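Local coordinates for protein kallikrein-10 (Homo sapiens, PDB 5LPE) that is a secreted, zymogen-like serine protease of the kallikrein subfamily that is inhibited by zinc and has a tumour-suppressor role in breast and prostate cancer, at residues 66-79 with 92-106. Residues are numbered along the deposited sequence; the frame is centred on the assembly and turned at random.
Sequences QLRRTTRSVVHPKY and DEHDLMLLKLARPVV. With ZN (zinc ion), chain F.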
ATOM      1  N   GLN A  66       2.439  18.719   0.282  1.00 52.94           N
ATOM      2  CA  GLN A  66       1.118  19.040  -0.192  1.00 51.22           C
ATOM      3  C   GLN A  66       0.074  18.320   0.584  1.00 50.36           C
ATOM      4  O   GLN A  66       0.082  17.122   0.668  1.00 44.76           O
ATOM      5  CB  GLN A  66       0.999  18.786  -1.678  1.00 49.54           C
ATOM      6  CG  GLN A  66       2.019  19.575  -2.451  1.00 52.13           C
ATOM      7  CD  GLN A  66       2.204  19.174  -3.901  1.00 51.72           C
ATOM      8  OE1 GLN A  66       1.274  18.804  -4.586  1.00 45.06           O
ATOM      9  NE2 GLN A  66       3.424  19.310  -4.377  1.00 58.41           N
ATOM     10  N   LEU A  67      -0.842  19.086   1.140  1.00 45.95           N
ATOM     11  CA  LEU A  67      -1.900  18.545   1.924  1.00 45.27           C
ATOM     12  C   LEU A  67      -3.154  18.540   1.142  1.00 43.92           C
ATOM     13  O   LEU A  67      -3.470  19.469   0.457  1.00 39.71           O
ATOM     14  CB  LEU A  67      -2.135  19.391   3.161  1.00 44.35           C
ATOM     15  CG  LEU A  67      -1.123  19.243   4.270  1.00 52.20           C
ATOM     16  CD1 LEU A  67      -1.566  19.927   5.538  1.00 47.99           C
ATOM     17  CD2 LEU A  67      -0.918  17.780   4.521  1.00 50.33           C
ATOM     18  N   ARG A  68      -3.888  17.471   1.261  1.00 37.80           N
ATOM     19  CA  ARG A  68      -5.182  17.433   0.593  1.00 35.06           C
ATOM     20  C   ARG A  68      -6.137  16.677   1.496  1.00 33.75           C
ATOM     21  O   ARG A  68      -5.741  16.068   2.487  1.00 37.51           O
ATOM     22  CB  ARG A  68      -5.141  16.756  -0.785  1.00 27.84           C
ATOM     23  CG  ARG A  68      -4.287  17.435  -1.815  1.00 39.67           C
ATOM     24  CD  ARG A  68      -4.838  18.778  -2.236  1.00 34.47           C
ATOM     25  NE  ARG A  68      -4.156  19.223  -3.444  1.00 38.78           N
ATOM     26  CZ  ARG A  68      -2.993  19.864  -3.447  1.00 33.45           C
ATOM     27  NH1 ARG A  68      -2.391  20.143  -2.304  1.00 35.95           N
ATOM     28  NH2 ARG A  68      -2.435  20.225  -4.588  1.00 34.91           N
ATOM     29  N   ARG A  69      -7.408  16.730   1.162  1.00 37.72           N
ATOM     30  CA  ARG A  69      -8.393  15.920   1.845  1.00 36.04           C
ATOM     31  C   ARG A  69      -9.191  15.146   0.839  1.00 34.39           C
ATOM     32  O   ARG A  69      -9.208  15.457  -0.350  1.00 39.42           O
ATOM     33  CB  ARG A  69      -9.344  16.750   2.658  1.00 37.07           C
ATOM     34  CG  ARG A  69      -8.615  17.395   3.687  1.00 46.27           C
ATOM     35  CD  ARG A  69      -9.495  18.310   4.317  1.00 57.20           C
ATOM     36  NE  ARG A  69      -9.086  19.642   3.970  1.00 57.85           N
ATOM     37  CZ  ARG A  69      -9.336  20.655   4.766  1.00 55.59           C
ATOM     38  NH1 ARG A  69      -8.906  21.876   4.461  1.00 59.15           N
ATOM     39  NH2 ARG A  69      -9.875  20.378   5.953  1.00 50.99           N
ATOM     40  N   THR A  70      -9.882  14.151   1.347  1.00 33.28           N
ATOM     41  CA  THR A  70     -10.598  13.245   0.479  1.00 33.72           C
ATOM     42  C   THR A  70     -12.080  13.605   0.481  1.00 32.99           C
ATOM     43  O   THR A  70     -12.607  14.176   1.441  1.00 37.20           O
ATOM     44  CB  THR A  70     -10.339  11.790   0.896  1.00 25.99           C
ATOM     45  OG1 THR A  70     -10.791  11.585   2.227  1.00 24.68           O
ATOM     46  CG2 THR A  70      -8.848  11.524   0.877  1.00 24.58           C
ATOM     47  N   THR A  71     -12.718  13.379  -0.659  1.00 29.17           N
ATOM     48  CA  THR A  71     -14.164  13.482  -0.770  1.00 28.52           C
ATOM     49  C   THR A  71     -14.741  12.113  -1.100  1.00 28.85           C
ATOM     50  O   THR A  71     -15.303  11.453  -0.225  1.00 29.34           O
ATOM     51  CB  THR A  71     -14.543  14.515  -1.827  1.00 34.86           C
ATOM     52  OG1 THR A  71     -13.785  14.258  -3.018  1.00 37.58           O
ATOM     53  CG2 THR A  71     -14.221  15.909  -1.338  1.00 35.50           C
ATOM     54  N   ARG A  72     -14.583  11.648  -2.334  1.00 32.30           N
ATOM     55  CA  ARG A  72     -15.089  10.333  -2.696  1.00 25.49           C
ATOM     56  C   ARG A  72     -14.189   9.262  -2.114  1.00 21.72           C
ATOM     57  O   ARG A  72     -12.957   9.358  -2.174  1.00 25.49           O
ATOM     58  CB  ARG A  72     -15.193  10.190  -4.211  1.00 24.84           C
ATOM     59  CG  ARG A  72     -16.207  11.140  -4.834  1.00 26.53           C
ATOM     60  CD  ARG A  72     -16.393  10.814  -6.280  1.00 26.26           C
ATOM     61  NE  ARG A  72     -16.947   9.484  -6.456  1.00 23.14           N
ATOM     62  CZ  ARG A  72     -16.811   8.773  -7.571  1.00 30.14           C
ATOM     63  NH1 ARG A  72     -16.128   9.278  -8.596  1.00 25.78           N
ATOM     64  NH2 ARG A  72     -17.355   7.560  -7.660  1.00 30.83           N
ATOM     65  N   SER A  73     -14.804   8.274  -1.481  1.00 24.29           N
ATOM     66  CA  SER A  73     -14.088   7.103  -0.995  1.00 26.70           C
ATOM     67  C   SER A  73     -14.827   5.876  -1.492  1.00 26.55           C
ATOM     68  O   SER A  73     -15.877   5.523  -0.945  1.00 26.30           O
ATOM     69  CB  SER A  73     -14.032   7.108   0.518  1.00 26.03           C
ATOM     70  OG  SER A  73     -15.357   7.041   0.993  1.00 33.08           O
ATOM     71  N   VAL A  74     -14.243   5.181  -2.457  1.00 22.89           N
ATOM     72  CA  VAL A  74     -14.906   4.067  -3.115  1.00 25.33           C
ATOM     73  C   VAL A  74     -14.252   2.788  -2.609  1.00 26.39           C
ATOM     74  O   VAL A  74     -13.096   2.478  -2.923  1.00 26.64           O
ATOM     75  CB  VAL A  74     -14.843   4.192  -4.641  1.00 27.36           C
ATOM     76  CG1 VAL A  74     -15.552   3.026  -5.301  1.00 27.79           C
ATOM     77  CG2 VAL A  74     -15.486   5.503  -5.063  1.00 26.85           C
ATOM     78  N   VAL A  75     -14.983   2.067  -1.799  1.00 26.95           N
ATOM     79  CA  VAL A  75     -14.533   0.778  -1.318  1.00 24.03           C
ATOM     80  C   VAL A  75     -14.872  -0.249  -2.377  1.00 24.59           C
ATOM     81  O   VAL A  75     -15.895  -0.128  -3.061  1.00 29.15           O
ATOM     82  CB  VAL A  75     -15.191   0.470   0.035  1.00 24.98           C
ATOM     83  CG1 VAL A  75     -14.983  -0.977   0.412  1.00 34.15           C
ATOM     84  CG2 VAL A  75     -14.640   1.399   1.100  1.00 20.61           C
ATOM     85  N   HIS A  76     -13.997  -1.228  -2.567  1.00 26.85           N
ATOM     86  CA  HIS A  76     -14.278  -2.255  -3.559  1.00 31.00           C
ATOM     87  C   HIS A  76     -15.634  -2.893  -3.266  1.00 28.58           C
ATOM     88  O   HIS A  76     -15.960  -3.138  -2.098  1.00 29.68           O
ATOM     89  CB  HIS A  76     -13.189  -3.330  -3.581  1.00 28.58           C
ATOM     90  CG  HIS A  76     -13.237  -4.192  -4.801  1.00 28.68           C
ATOM     91  ND1 HIS A  76     -13.873  -5.414  -4.827  1.00 33.04           N
ATOM     92  CD2 HIS A  76     -12.759  -3.991  -6.050  1.00 25.30           C
ATOM     93  CE1 HIS A  76     -13.775  -5.932  -6.038  1.00 29.44           C
ATOM     94  NE2 HIS A  76     -13.104  -5.089  -6.801  1.00 21.79           N
ATOM     95  N   PRO A  77     -16.458  -3.132  -4.291  1.00 30.06           N
ATOM     96  CA  PRO A  77     -17.801  -3.683  -4.039  1.00 30.37           C
ATOM     97  C   PRO A  77     -17.787  -5.039  -3.352  1.00 26.58           C
ATOM     98  O   PRO A  77     -18.658  -5.316  -2.521  1.00 30.14           O
ATOM     99  CB  PRO A  77     -18.408  -3.754  -5.447  1.00 37.00           C
ATOM    100  CG  PRO A  77     -17.227  -3.717  -6.390  1.00 29.95           C
ATOM    101  CD  PRO A  77     -16.246  -2.827  -5.718  1.00 28.92           C
ATOM    102  N   LYS A  78     -16.795  -5.868  -3.627  1.00 27.06           N
ATOM    103  CA  LYS A  78     -16.695  -7.195  -3.041  1.00 25.80           C
ATOM    104  C   LYS A  78     -16.053  -7.185  -1.656  1.00 29.50           C
ATOM    105  O   LYS A  78     -15.804  -8.257  -1.097  1.00 37.70           O
ATOM    106  CB  LYS A  78     -15.912  -8.122  -3.974  1.00 29.57           C
ATOM    107  CG  LYS A  78     -16.573  -8.356  -5.322  1.00 31.44           C
ATOM    108  CD  LYS A  78     -15.643  -9.094  -6.292  1.00 36.16           C
ATOM    109  CE  LYS A  78     -16.320  -9.310  -7.637  1.00 31.28           C
ATOM    110  NZ  LYS A  78     -16.732  -8.013  -8.228  1.00 42.41           N
ATOM    111  N   TYR A  79     -15.756  -6.018  -1.096  1.00 28.26           N
ATOM    112  CA  TYR A  79     -15.192  -5.956   0.242  1.00 28.72           C
ATOM    113  C   TYR A  79     -16.141  -6.523   1.299  1.00 30.58           C
ATOM    114  O   TYR A  79     -15.734  -7.301   2.164  1.00 30.03           O
ATOM    115  CB  TYR A  79     -14.836  -4.527   0.593  1.00 24.63           C
ATOM    116  CG  TYR A  79     -14.198  -4.402   1.944  1.00 29.11           C
ATOM    117  CD1 TYR A  79     -13.097  -5.181   2.291  1.00 33.01           C
ATOM    118  CD2 TYR A  79     -14.675  -3.490   2.870  1.00 32.14           C
ATOM    119  CE1 TYR A  79     -12.502  -5.059   3.527  1.00 29.82           C
ATOM    120  CE2 TYR A  79     -14.082  -3.354   4.103  1.00 31.44           C
ATOM    121  CZ  TYR A  79     -12.993  -4.140   4.427  1.00 30.79           C
ATOM    122  OH  TYR A  79     -12.411  -4.004   5.665  1.00 33.16           O
ATOM    123  N   ASP A  92      -9.922  -9.218   6.374  1.00 46.49           N
ATOM    124  CA  ASP A  92     -10.599  -8.435   5.350  1.00 43.25           C
ATOM    125  C   ASP A  92     -10.266  -8.997   3.985  1.00 44.85           C
ATOM    126  O   ASP A  92      -9.095  -9.170   3.636  1.00 46.82           O
ATOM    127  CB  ASP A  92     -10.192  -6.963   5.370  1.00 43.34           C
ATOM    128  CG  ASP A  92      -9.753  -6.489   6.709  1.00 45.97           C
ATOM    129  OD1 ASP A  92     -10.626  -6.114   7.516  1.00 52.83           O
ATOM    130  OD2 ASP A  92      -8.525  -6.448   6.922  1.00 42.97           O
ATOM    131  N   GLU A  93     -11.285  -9.238   3.188  1.00 42.02           N
ATOM    132  CA  GLU A  93     -11.059  -9.791   1.869  1.00 45.57           C
ATOM    133  C   GLU A  93     -11.536  -8.797   0.815  1.00 41.21           C
ATOM    134  O   GLU A  93     -12.601  -8.181   0.967  1.00 35.08           O
ATOM    135  CB  GLU A  93     -11.722 -11.170   1.764  1.00 53.36           C
ATOM    136  CG  GLU A  93     -11.289 -12.194   2.880  1.00 58.21           C
ATOM    137  CD  GLU A  93      -9.778 -12.178   3.304  1.00 65.81           C
ATOM    138  OE1 GLU A  93      -9.484 -12.608   4.453  1.00 53.28           O
ATOM    139  OE2 GLU A  93      -8.880 -11.779   2.515  1.00 65.68           O
ATOM    140  N   HIS A  94     -10.713  -8.625  -0.232  1.00 34.56           N
ATOM    141  CA  HIS A  94     -10.854  -7.548  -1.218  1.00 31.62           C
ATOM    142  C   HIS A  94     -10.719  -6.167  -0.576  1.00 33.05           C
ATOM    143  O   HIS A  94     -11.446  -5.237  -0.935  1.00 26.13           O
ATOM    144  CB  HIS A  94     -12.188  -7.613  -1.980  1.00 34.15           C
ATOM    145  CG  HIS A  94     -12.348  -8.801  -2.879  1.00 35.58           C
ATOM    146  ND1 HIS A  94     -11.479  -9.085  -3.911  1.00 37.59           N
ATOM    147  CD2 HIS A  94     -13.310  -9.757  -2.922  1.00 30.99           C
ATOM    148  CE1 HIS A  94     -11.887 -10.173  -4.541  1.00 38.91           C
ATOM    149  NE2 HIS A  94     -12.995 -10.601  -3.957  1.00 41.03           N
ATOM    150  N   ASP A  95      -9.778  -5.984   0.358  1.00 31.79           N
ATOM    151  CA  ASP A  95      -9.770  -4.687   1.031  1.00 31.03           C
ATOM    152  C   ASP A  95      -8.899  -3.758   0.203  1.00 27.20           C
ATOM    153  O   ASP A  95      -7.674  -3.750   0.309  1.00 25.97           O
ATOM    154  CB  ASP A  95      -9.331  -4.759   2.496  1.00 32.97           C
ATOM    155  CG  ASP A  95      -8.012  -5.449   2.702  1.00 36.89           C
ATOM    156  OD1 ASP A  95      -7.543  -6.142   1.769  1.00 45.46           O
ATOM    157  OD2 ASP A  95      -7.460  -5.311   3.824  1.00 31.95           O
ATOM    158  N   LEU A  96      -9.591  -2.906  -0.542  1.00 30.54           N
ATOM    159  CA  LEU A  96      -9.073  -1.896  -1.442  1.00 26.74           C
ATOM    160  C   LEU A  96     -10.048  -0.741  -1.357  1.00 24.37           C
ATOM    161  O   LEU A  96     -11.260  -0.953  -1.321  1.00 28.06           O
ATOM    162  CB  LEU A  96      -8.998  -2.402  -2.882  1.00 24.65           C
ATOM    163  CG  LEU A  96      -7.610  -2.498  -3.490  1.00 25.24           C
ATOM    164  CD1 LEU A  96      -6.716  -3.269  -2.561  1.00 24.10           C
ATOM    165  CD2 LEU A  96      -7.719  -3.156  -4.847  1.00 19.62           C
ATOM    166  N   MET A  97      -9.528   0.468  -1.310  1.00 22.48           N
ATOM    167  CA  MET A  97     -10.392   1.634  -1.241  1.00 20.63           C
ATOM    168  C   MET A  97      -9.709   2.729  -2.042  1.00 23.97           C
ATOM    169  O   MET A  97      -8.491   2.923  -1.925  1.00 17.71           O
ATOM    170  CB  MET A  97     -10.622   2.044   0.218  1.00 18.90           C
ATOM    171  CG  MET A  97     -11.502   3.230   0.428  1.00 23.95           C
ATOM    172  SD  MET A  97     -11.691   3.679   2.181  1.00 28.18           S
ATOM    173  CE  MET A  97     -10.001   3.838   2.721  1.00 26.74           C
ATOM    174  N   LEU A  98     -10.478   3.411  -2.880  1.00 21.46           N
ATOM    175  CA  LEU A  98      -9.959   4.525  -3.652  1.00 20.03           C
ATOM    176  C   LEU A  98     -10.421   5.812  -2.987  1.00 22.53           C
ATOM    177  O   LEU A  98     -11.622   6.006  -2.754  1.00 24.72           O
ATOM    178  CB  LEU A  98     -10.384   4.432  -5.121  1.00 20.46           C
ATOM    179  CG  LEU A  98      -9.449   3.456  -5.852  1.00 18.94           C
ATOM    180  CD1 LEU A  98     -10.026   2.916  -7.135  1.00 19.25           C
ATOM    181  CD2 LEU A  98      -8.092   4.118  -6.107  1.00 20.21           C
ATOM    182  N   LEU A  99      -9.459   6.653  -2.626  1.00 23.04           N
ATOM    183  CA  LEU A  99      -9.713   7.949  -2.016  1.00 22.68           C
ATOM    184  C   LEU A  99      -9.555   9.032  -3.074  1.00 25.00           C
ATOM    185  O   LEU A  99      -8.506   9.123  -3.723  1.00 24.76           O
ATOM    186  CB  LEU A  99      -8.752   8.194  -0.853  1.00 19.88           C
ATOM    187  CG  LEU A  99      -9.034   7.323   0.370  1.00 22.99           C
ATOM    188  CD1 LEU A  99      -8.554   7.994   1.628  1.00 20.24           C
ATOM    189  CD2 LEU A  99     -10.513   6.996   0.497  1.00 25.99           C
ATOM    190  N   LYS A 100     -10.584   9.851  -3.248  1.00 23.85           N
ATOM    191  CA  LYS A 100     -10.470  10.972  -4.164  1.00 26.85           C
ATOM    192  C   LYS A 100     -10.003  12.215  -3.414  1.00 27.59           C
ATOM    193  O   LYS A 100     -10.559  12.561  -2.370  1.00 28.26           O
ATOM    194  CB  LYS A 100     -11.791  11.244  -4.871  1.00 26.69           C
ATOM    195  CG  LYS A 100     -11.602  12.161  -6.073  1.00 28.54           C
ATOM    196  CD  LYS A 100     -12.781  13.075  -6.250  1.00 31.78           C
ATOM    197  CE  LYS A 100     -12.977  13.409  -7.709  1.00 33.19           C
ATOM    198  NZ  LYS A 100     -11.693  13.757  -8.332  1.00 39.70           N
ATOM    199  N   LEU A 101      -8.983  12.884  -3.943  1.00 25.86           N
ATOM    200  CA  LEU A 101      -8.507  14.122  -3.334  1.00 31.26           C
ATOM    201  C   LEU A 101      -9.398  15.306  -3.719  1.00 30.20           C
ATOM    202  O   LEU A 101      -9.842  15.436  -4.866  1.00 29.88           O
ATOM    203  CB  LEU A 101      -7.055  14.401  -3.733  1.00 29.39           C
ATOM    204  CG  LEU A 101      -6.016  13.323  -3.406  1.00 32.02           C
ATOM    205  CD1 LEU A 101      -4.584  13.833  -3.608  1.00 26.67           C
ATOM    206  CD2 LEU A 101      -6.216  12.787  -1.997  1.00 25.51           C
ATOM    207  N   ALA A 102      -9.672  16.163  -2.734  1.00 33.53           N
ATOM    208  CA  ALA A 102     -10.506  17.334  -2.969  1.00 36.92           C
ATOM    209  C   ALA A 102      -9.982  18.124  -4.153  1.00 35.99           C
ATOM    210  O   ALA A 102     -10.701  18.364  -5.125  1.00 34.84           O
ATOM    211  CB  ALA A 102     -10.552  18.201  -1.710  1.00 30.95           C
ATOM    212  N   ARG A 103      -8.703  18.473  -4.111  1.00 37.96           N
ATOM    213  CA  ARG A 103      -8.030  19.184  -5.178  1.00 44.60           C
ATOM    214  C   ARG A 103      -6.886  18.335  -5.728  1.00 40.56           C
ATOM    215  O   ARG A 103      -6.224  17.610  -4.970  1.00 34.58           O
ATOM    216  CB  ARG A 103      -7.487  20.531  -4.676  1.00 45.02           C
ATOM    217  CG  ARG A 103      -8.541  21.412  -4.016  1.00 47.27           C
ATOM    218  CD  ARG A 103      -7.968  22.750  -3.546  1.00 52.33           C
ATOM    219  NE  ARG A 103      -7.307  22.693  -2.239  1.00 49.56           N
ATOM    220  CZ  ARG A 103      -6.003  22.884  -2.047  1.00 45.29           C
ATOM    221  NH1 ARG A 103      -5.200  23.144  -3.076  1.00 42.77           N
ATOM    222  NH2 ARG A 103      -5.498  22.826  -0.824  1.00 38.73           N
ATOM    223  N   PRO A 104      -6.631  18.410  -7.038  1.00 33.68           N
ATOM    224  CA  PRO A 104      -5.569  17.593  -7.636  1.00 32.16           C
ATOM    225  C   PRO A 104      -4.198  17.940  -7.081  1.00 33.74           C
ATOM    226  O   PRO A 104      -3.913  19.084  -6.715  1.00 36.01           O
ATOM    227  CB  PRO A 104      -5.647  17.933  -9.131  1.00 32.54           C
ATOM    228  CG  PRO A 104      -6.958  18.601  -9.325  1.00 33.78           C
ATOM    229  CD  PRO A 104      -7.298  19.263  -8.029  1.00 31.23           C
ATOM    230  N   VAL A 105      -3.342  16.924  -7.025  1.00 34.43           N
ATOM    231  CA  VAL A 105      -1.930  17.148  -6.773  1.00 34.27           C
ATOM    232  C   VAL A 105      -1.330  17.917  -7.947  1.00 36.42           C
ATOM    233  O   VAL A 105      -1.796  17.813  -9.088  1.00 40.53           O
ATOM    234  CB  VAL A 105      -1.243  15.788  -6.558  1.00 33.57           C
ATOM    235  CG1 VAL A 105       0.196  15.826  -6.978  1.00 35.89           C
ATOM    236  CG2 VAL A 105      -1.355  15.376  -5.119  1.00 34.02           C
ATOM    237  N   VAL A 106      -0.318  18.730  -7.667  1.00 34.60           N
ATOM    238  CA  VAL A 106       0.504  19.319  -8.717  1.00 38.11           C
ATOM    239  C   VAL A 106       1.677  18.371  -8.924  1.00 35.65           C
ATOM    240  O   VAL A 106       2.540  18.260  -8.051  1.00 33.24           O
ATOM    241  CB  VAL A 106       0.988  20.727  -8.342  1.00 48.24           C
ATOM    242  CG1 VAL A 106       1.617  21.422  -9.544  1.00 42.39           C
ATOM    243  CG2 VAL A 106      -0.152  21.572  -7.750  1.00 42.49           C
TER
HETATM  244 ZN    ZN F 304      -7.731  -5.146   5.859  1.00 46.36          ZN
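Strands 66-75 and 97-101 are antiparallel neighbours (axes at 171°) in the N-terminal beta-barrel of this trypsin-like fold, and the loop 92-96 leading into the second carries D95, by similarity the charge-relay aspartate. V74 and L98 form a hydrogen-bonded pair, with V74 N to L98 O and L98 N to V74 O both 2.8 Å. Between the T70-L101 and S73-L99 pairs the register slips by one residue, a beta bulge; hydrogen bonds T71 N to K100 O and K100 N to R72 O bridge it.

Past strand 97-101, P104 O is gripped side-on by R68 of strand 66-75, NH2 at 2.8 Å and NE at 3.3 Å. P104 O lies at the guanidinium edge, both nitrogens approaching it from the same side of its carbonyl plane. A bend at chi2 (-68°) turns the chain of R68 to this position, while NH1 hydrogen-bonds L67 O at 3.0 Å. The R103 guanidinium lies over one face, planes 20° apart.

At the other end, the Y79 ring meets D95 CB through CE1 (3.3 Å) and has D92 CB at its edge; its hydroxyl makes a weak hydrogen bond to D92 OD1. K78 CD sits over the face of the H94 imidazole, a CH-pi contact, and H94 ND1 is hydrogen-bonded to Y223 OH.

Zinc is bound by D92 OD2 (1.9 Å) and D95 OD2 (2.1 Å), with H44 ND1 as the third protein ligand; D95 OD2 is also hydrogen-bonded to S202 OG. By bridging ND1 and the D95 carboxylate, zinc would keep these charge-relay residues (by similarity) from their usual pairing, consistent with zinc inhibition.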